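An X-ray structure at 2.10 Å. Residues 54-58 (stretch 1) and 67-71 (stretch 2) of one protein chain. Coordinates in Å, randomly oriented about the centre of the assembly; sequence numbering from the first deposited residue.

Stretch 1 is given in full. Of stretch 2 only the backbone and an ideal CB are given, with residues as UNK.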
# COMPACT_ATOMS: atom_id res chain seq x y z
N GLU A 54 -14.93 -4.15 13.96
CA GLU A 54 -15.55 -3.09 14.76
C GLU A 54 -14.59 -2.51 15.80
O GLU A 54 -13.92 -3.25 16.52
CB GLU A 54 -16.82 -3.64 15.43
CG GLU A 54 -17.93 -3.98 14.42
CD GLU A 54 -19.16 -4.62 15.06
OE1 GLU A 54 -19.45 -4.34 16.24
OE2 GLU A 54 -19.86 -5.38 14.36
N LYS A 55 -14.53 -1.19 15.87
CA LYS A 55 -13.66 -0.52 16.83
C LYS A 55 -14.40 -0.27 18.14
O LYS A 55 -15.43 0.40 18.17
CB LYS A 55 -13.14 0.79 16.24
CG LYS A 55 -12.23 0.58 15.03
CD LYS A 55 -11.86 1.89 14.34
CE LYS A 55 -10.97 2.75 15.21
NZ LYS A 55 -10.62 4.04 14.53
N VAL A 56 -13.86 -0.82 19.22
CA VAL A 56 -14.47 -0.72 20.54
C VAL A 56 -13.54 -0.09 21.57
O VAL A 56 -12.32 -0.22 21.47
CB VAL A 56 -14.90 -2.13 21.02
CG1 VAL A 56 -15.62 -2.05 22.36
CG2 VAL A 56 -15.79 -2.80 19.96
N LEU A 57 -14.11 0.60 22.54
CA LEU A 57 -13.32 1.23 23.60
C LEU A 57 -13.72 0.60 24.93
O LEU A 57 -14.90 0.61 25.30
CB LEU A 57 -13.58 2.74 23.66
CG LEU A 57 -12.36 3.67 23.83
CD1 LEU A 57 -12.84 4.98 24.44
CD2 LEU A 57 -11.29 3.05 24.71
N LEU A 58 -12.74 0.07 25.64
CA LEU A 58 -12.99 -0.58 26.93
C LEU A 58 -12.52 0.29 28.10
O LEU A 58 -11.62 1.10 27.96
CB LEU A 58 -12.25 -1.91 27.00
CG LEU A 58 -12.39 -2.92 25.86
CD1 LEU A 58 -11.44 -4.08 26.11
CD2 LEU A 58 -13.82 -3.40 25.75
N UNK A 67 -17.88 -1.58 27.65
CA UNK A 67 -17.43 -1.51 26.27
C UNK A 67 -18.41 -0.70 25.42
O UNK A 67 -19.60 -0.98 25.40
CB UNK A 67 -17.26 -2.92 25.69
N UNK A 68 -17.88 0.30 24.71
CA UNK A 68 -18.69 1.15 23.85
C UNK A 68 -18.03 1.29 22.48
O UNK A 68 -16.83 1.06 22.33
CB UNK A 68 -18.90 2.52 24.49
N UNK A 69 -18.82 1.67 21.48
CA UNK A 69 -18.30 1.88 20.14
C UNK A 69 -17.27 3.00 20.24
O UNK A 69 -17.53 4.04 20.85
CB UNK A 69 -19.41 2.22 19.14
N UNK A 70 -16.10 2.80 19.63
CA UNK A 70 -15.03 3.79 19.68
C UNK A 70 -15.14 4.83 18.56
O UNK A 70 -14.22 5.01 17.77
CB UNK A 70 -13.67 3.09 19.60
N UNK A 71 -16.28 5.51 18.51
CA UNK A 71 -16.51 6.54 17.51
C UNK A 71 -17.59 7.51 17.97
O UNK A 71 -18.69 7.09 18.35
CB UNK A 71 -16.90 5.91 16.17

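Stretch 1 runs as a strand antiparallel to the strand that opens stretch 2.

Position 67 has extended backbone angles (-139/127) and pairs with Leu-58 in a non-hydrogen-bonded bridge, with CA atoms 4.6 Å apart. Its CA-to-CB bond points to the same face of the sheet as that of Leu-58. The ideal CB lies 3.5 Å from Leu-58 CD2 and 3.8 Å from Val-56 CG1, so the surroundings are apolar and close. A small apolar residue fits most simply; a longer one would have to steer past these two methyl groups. The residue is Ala-67, whose CB packs against both.

Position 68 is also extended and forms the hydrogen-bonded pair with Leu-57. Its N donates to Leu-57 O (3.1 Å) and its O accepts from Leu-57 N (2.8 Å). The CB shares a sheet face with the side chain of Leu-57, but nothing of stretch 1 crowds it: Leu-57 O, at 4.5 Å, is its near neighbour. Room of this kind beside a leucine suits valine, isoleucine, leucine or methionine, the residues branched at CB, valine and isoleucine, agreeing well with the strand. The residue is Ile-68; its CG1 lies 4.0 Å from Leu-57 CB.

At position 69 the CB points away from stretch 1, and the nearest atom of stretch 1 to it, Lys-55 O, is 4.5 Å off. Stretch 1 therefore sets little limit, and small, polar or larger side chains would all be compatible with it. The residue, Ala-69, ends the strand and contributes chiefly backbone.

Position 70 leaves the strand, yet its N still donates to Lys-55 O (2.9 Å). The CB points toward stretch 1, lying 3.5 Å from Lys-55 O and 3.7 Å from Val-56 C. A compact side chain suits this approach: serine, asparagine and aspartate are plausible, and the nearby lysine would favour an acid without requiring one. Asp-70 is found here. With chi1 t, its OD1 lies 3.7 Å from Leu-57 CG, and both carboxylate oxygens are hydrogen-bonded elsewhere in the structure. The link to the lysine instead uses the main chain: a water accepts from Lys-55 NZ (3.2 Å) and donates to Asp-70 O (2.7 Å).

Position 71 points sideways, with nothing of stretch 1 within 5.5 Å of its CB, so many polar or charged residues would do. Arg-71 extends into this space without touching stretch 1.

Stretch 2 (67-71) AIADR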
# COMPACT_ATOMS: atom_id res chain seq x y z
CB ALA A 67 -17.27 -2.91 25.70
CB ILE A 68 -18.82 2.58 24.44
CG1 ILE A 68 -17.43 3.19 24.61
CG2 ILE A 68 -19.57 2.54 25.78
CD1 ILE A 68 -17.42 4.65 25.09
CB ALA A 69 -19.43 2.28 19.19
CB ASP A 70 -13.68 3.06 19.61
CG ASP A 70 -12.50 3.95 19.98
OD1 ASP A 70 -12.72 5.09 20.45
OD2 ASP A 70 -11.34 3.49 19.83
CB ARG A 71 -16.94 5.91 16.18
CG ARG A 71 -17.12 6.94 15.07
CD ARG A 71 -17.26 6.27 13.70
NE ARG A 71 -18.54 5.61 13.54
CZ ARG A 71 -18.86 4.85 12.49
NH1 ARG A 71 -17.97 4.65 11.52
NH2 ARG A 71 -20.06 4.29 12.41
O HOH W 1 -13.58 4.97 15.11
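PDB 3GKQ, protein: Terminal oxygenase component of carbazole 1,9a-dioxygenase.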